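Local coordinates for protein CheQ (Campylobacter jejuni subsp. jejuni, PDB 6A51) that controls, as does the regulator CheP, transcription of the core chemotaxis operon cheVAW, at residues Leu114-Ile119 against Lys123-Lys128. Numbering follows the deposited sequence.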
loop_
_atom_site.group_PDB
_atom_site.type_symbol
_atom_site.label_atom_id
_atom_site.label_comp_id
_atom_site.label_asym_id
_atom_site.label_seq_id
_atom_site.Cartn_x
_atom_site.Cartn_y
_atom_site.Cartn_z
ATOM N N LEU A 114 2.899 9.996 7.760
ATOM C CA LEU A 114 2.229 9.134 6.795
ATOM C C LEU A 114 0.711 9.244 6.878
ATOM O O LEU A 114 0.139 9.292 7.970
ATOM C CB LEU A 114 2.617 7.674 7.022
ATOM C CG LEU A 114 4.063 7.294 6.840
ATOM C CD1 LEU A 114 4.173 5.836 7.192
ATOM C CD2 LEU A 114 4.441 7.562 5.388
ATOM N N GLU A 115 0.059 9.230 5.716
ATOM C CA GLU A 115 -1.394 9.115 5.644
ATOM C C GLU A 115 -1.765 7.639 5.692
ATOM O O GLU A 115 -1.434 6.890 4.771
ATOM C CB GLU A 115 -1.953 9.740 4.371
ATOM C CG GLU A 115 -3.459 9.436 4.251
ATOM C CD GLU A 115 -4.140 10.090 3.056
ATOM O OE1 GLU A 115 -3.435 10.711 2.239
ATOM O OE2 GLU A 115 -5.387 9.974 2.934
ATOM N N LEU A 116 -2.445 7.218 6.756
ATOM C CA LEU A 116 -2.911 5.844 6.884
ATOM C C LEU A 116 -4.432 5.789 6.802
ATOM O O LEU A 116 -5.125 6.811 6.812
ATOM C CB LEU A 116 -2.422 5.207 8.184
ATOM C CG LEU A 116 -0.920 5.286 8.445
ATOM C CD1 LEU A 116 -0.498 4.197 9.397
ATOM C CD2 LEU A 116 -0.195 5.122 7.165
ATOM N N LYS A 117 -4.954 4.566 6.741
ATOM C CA LYS A 117 -6.358 4.365 6.413
ATOM C C LYS A 117 -6.696 2.889 6.536
ATOM O O LYS A 117 -5.864 2.043 6.201
ATOM C CB LYS A 117 -6.610 4.889 5.007
ATOM C CG LYS A 117 -7.926 4.581 4.379
ATOM C CD LYS A 117 -7.853 5.086 2.936
ATOM C CE LYS A 117 -9.178 4.970 2.222
ATOM N NZ LYS A 117 -8.996 5.194 0.770
ATOM N N GLU A 118 -7.883 2.561 7.040
ATOM C CA GLU A 118 -8.304 1.171 7.164
ATOM C C GLU A 118 -9.589 0.924 6.400
ATOM O O GLU A 118 -10.486 1.766 6.378
ATOM C CB GLU A 118 -8.479 0.749 8.617
ATOM C CG GLU A 118 -7.132 0.584 9.298
ATOM C CD GLU A 118 -7.211 -0.191 10.596
ATOM O OE1 GLU A 118 -6.299 -0.024 11.439
ATOM O OE2 GLU A 118 -8.180 -0.965 10.742
ATOM N N ILE A 119 -9.647 -0.221 5.728
ATOM C CA ILE A 119 -10.867 -0.695 5.095
ATOM C C ILE A 119 -11.037 -2.141 5.520
ATOM O O ILE A 119 -10.111 -2.948 5.354
ATOM C CB ILE A 119 -10.822 -0.575 3.572
ATOM C CG1 ILE A 119 -10.432 0.847 3.191
ATOM C CG2 ILE A 119 -12.172 -0.939 2.972
ATOM C CD1 ILE A 119 -10.117 1.001 1.733
ATOM N N LYS A 123 -5.095 -2.324 6.809
ATOM C CA LYS A 123 -4.404 -1.036 6.915
ATOM C C LYS A 123 -3.667 -0.709 5.615
ATOM O O LYS A 123 -2.914 -1.540 5.099
ATOM C CB LYS A 123 -3.413 -1.047 8.084
ATOM C CG LYS A 123 -3.042 0.351 8.622
ATOM C CD LYS A 123 -1.843 0.301 9.588
ATOM C CE LYS A 123 -2.103 -0.583 10.803
ATOM N NZ LYS A 123 -0.841 -1.156 11.391
ATOM N N PHE A 124 -3.873 0.507 5.096
ATOM C CA PHE A 124 -3.183 0.998 3.909
ATOM C C PHE A 124 -2.335 2.226 4.238
ATOM O O PHE A 124 -2.613 2.968 5.179
ATOM C CB PHE A 124 -4.162 1.361 2.789
ATOM C CG PHE A 124 -5.009 0.224 2.328
ATOM C CD1 PHE A 124 -6.095 -0.202 3.086
ATOM C CD2 PHE A 124 -4.737 -0.416 1.126
ATOM C CE1 PHE A 124 -6.886 -1.250 2.666
ATOM C CE2 PHE A 124 -5.527 -1.458 0.689
ATOM C CZ PHE A 124 -6.603 -1.881 1.465
ATOM N N VAL A 125 -1.296 2.438 3.432
ATOM C CA VAL A 125 -0.413 3.596 3.530
ATOM C C VAL A 125 -0.440 4.313 2.191
ATOM O O VAL A 125 -0.468 3.666 1.137
ATOM C CB VAL A 125 1.039 3.199 3.881
ATOM C CG1 VAL A 125 1.938 4.404 3.795
ATOM C CG2 VAL A 125 1.130 2.597 5.249
ATOM N N ASN A 126 -0.427 5.645 2.216
ATOM C CA ASN A 126 -0.426 6.400 0.968
ATOM C C ASN A 126 1.019 6.572 0.536
ATOM O O ASN A 126 1.706 7.514 0.942
ATOM C CB ASN A 126 -1.118 7.745 1.114
ATOM C CG ASN A 126 -1.357 8.400 -0.237
ATOM O OD1 ASN A 126 -0.472 8.412 -1.096
ATOM N ND2 ASN A 126 -2.558 8.906 -0.447
ATOM N N LEU A 127 1.478 5.646 -0.313
ATOM C CA LEU A 127 2.867 5.669 -0.756
ATOM C C LEU A 127 3.120 6.856 -1.669
ATOM O O LEU A 127 4.202 7.454 -1.639
ATOM C CB LEU A 127 3.207 4.366 -1.476
ATOM C CG LEU A 127 4.648 4.147 -1.929
ATOM C CD1 LEU A 127 5.542 4.395 -0.762
ATOM C CD2 LEU A 127 4.819 2.722 -2.394
ATOM N N LYS A 128 2.122 7.209 -2.481
ATOM C CA LYS A 128 2.273 8.307 -3.427
ATOM C C LYS A 128 2.599 9.605 -2.707
ATOM O O LYS A 128 3.505 10.336 -3.117
ATOM C CB LYS A 128 1.004 8.460 -4.262
ATOM C CG LYS A 128 1.135 9.438 -5.418
ATOM C CD LYS A 128 -0.216 9.719 -6.062
ATOM C CE LYS A 128 -0.068 10.398 -7.414
ATOM N NZ LYS A 128 0.297 11.840 -7.274
HETATM O O HOH W 1 1.779 9.163 3.329
#
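Lys117 O accepts the backbone N-H of Phe124 at 2.7 Å, a nearly straight bond (172° at the hydrogen), and the CA-H of Lys123 makes a longer contact with the same oxygen. That oxygen also sits at the edge of the Phe124 ring, in its plane. The return bond, Lys117 N to Phe124 O, is weak and bent; the two residues form the hydrogen-bonded pair of this antiparallel hairpin. Toward the helix the ladder continues with Asn126 N donating a hydrogen bond to Glu115 O at 3.0 Å, and one water then bridges Glu115 N and Asn126 O where the strands part.

Asn126 shows how the end of a strand can double as the start of a helix. With CG anti to the backbone N (chi1 -169°), its OD1 caps Lys129 N as the N-cap of helix 127-134, while ND2 reaches Glu115 OE1 only weakly, at 3.4 Å, carboxylate and amide planes 28° apart. The stronger partner of that carboxylate is Lys129, through a salt bridge.

The side chains alternate between the two faces. Leu116 and Val125 run side by side, CD2 against CG2, and Leu116 CD1 touches the aliphatic CD of Lys123. On the other face the Ile119 and Phe124 side chains cross at about a right angle, with Ile119 CD1 4.0 Å from Phe124 CE1.

Strand 122-126 is the middle of a three-stranded antiparallel sheet, between 116-119 and 85-87. Val125 packs on helix 88-95, whereas Phe124 and Ile119 meet Leu29 of strand 27-29, joining the hairpin to the neighbouring mixed sheet.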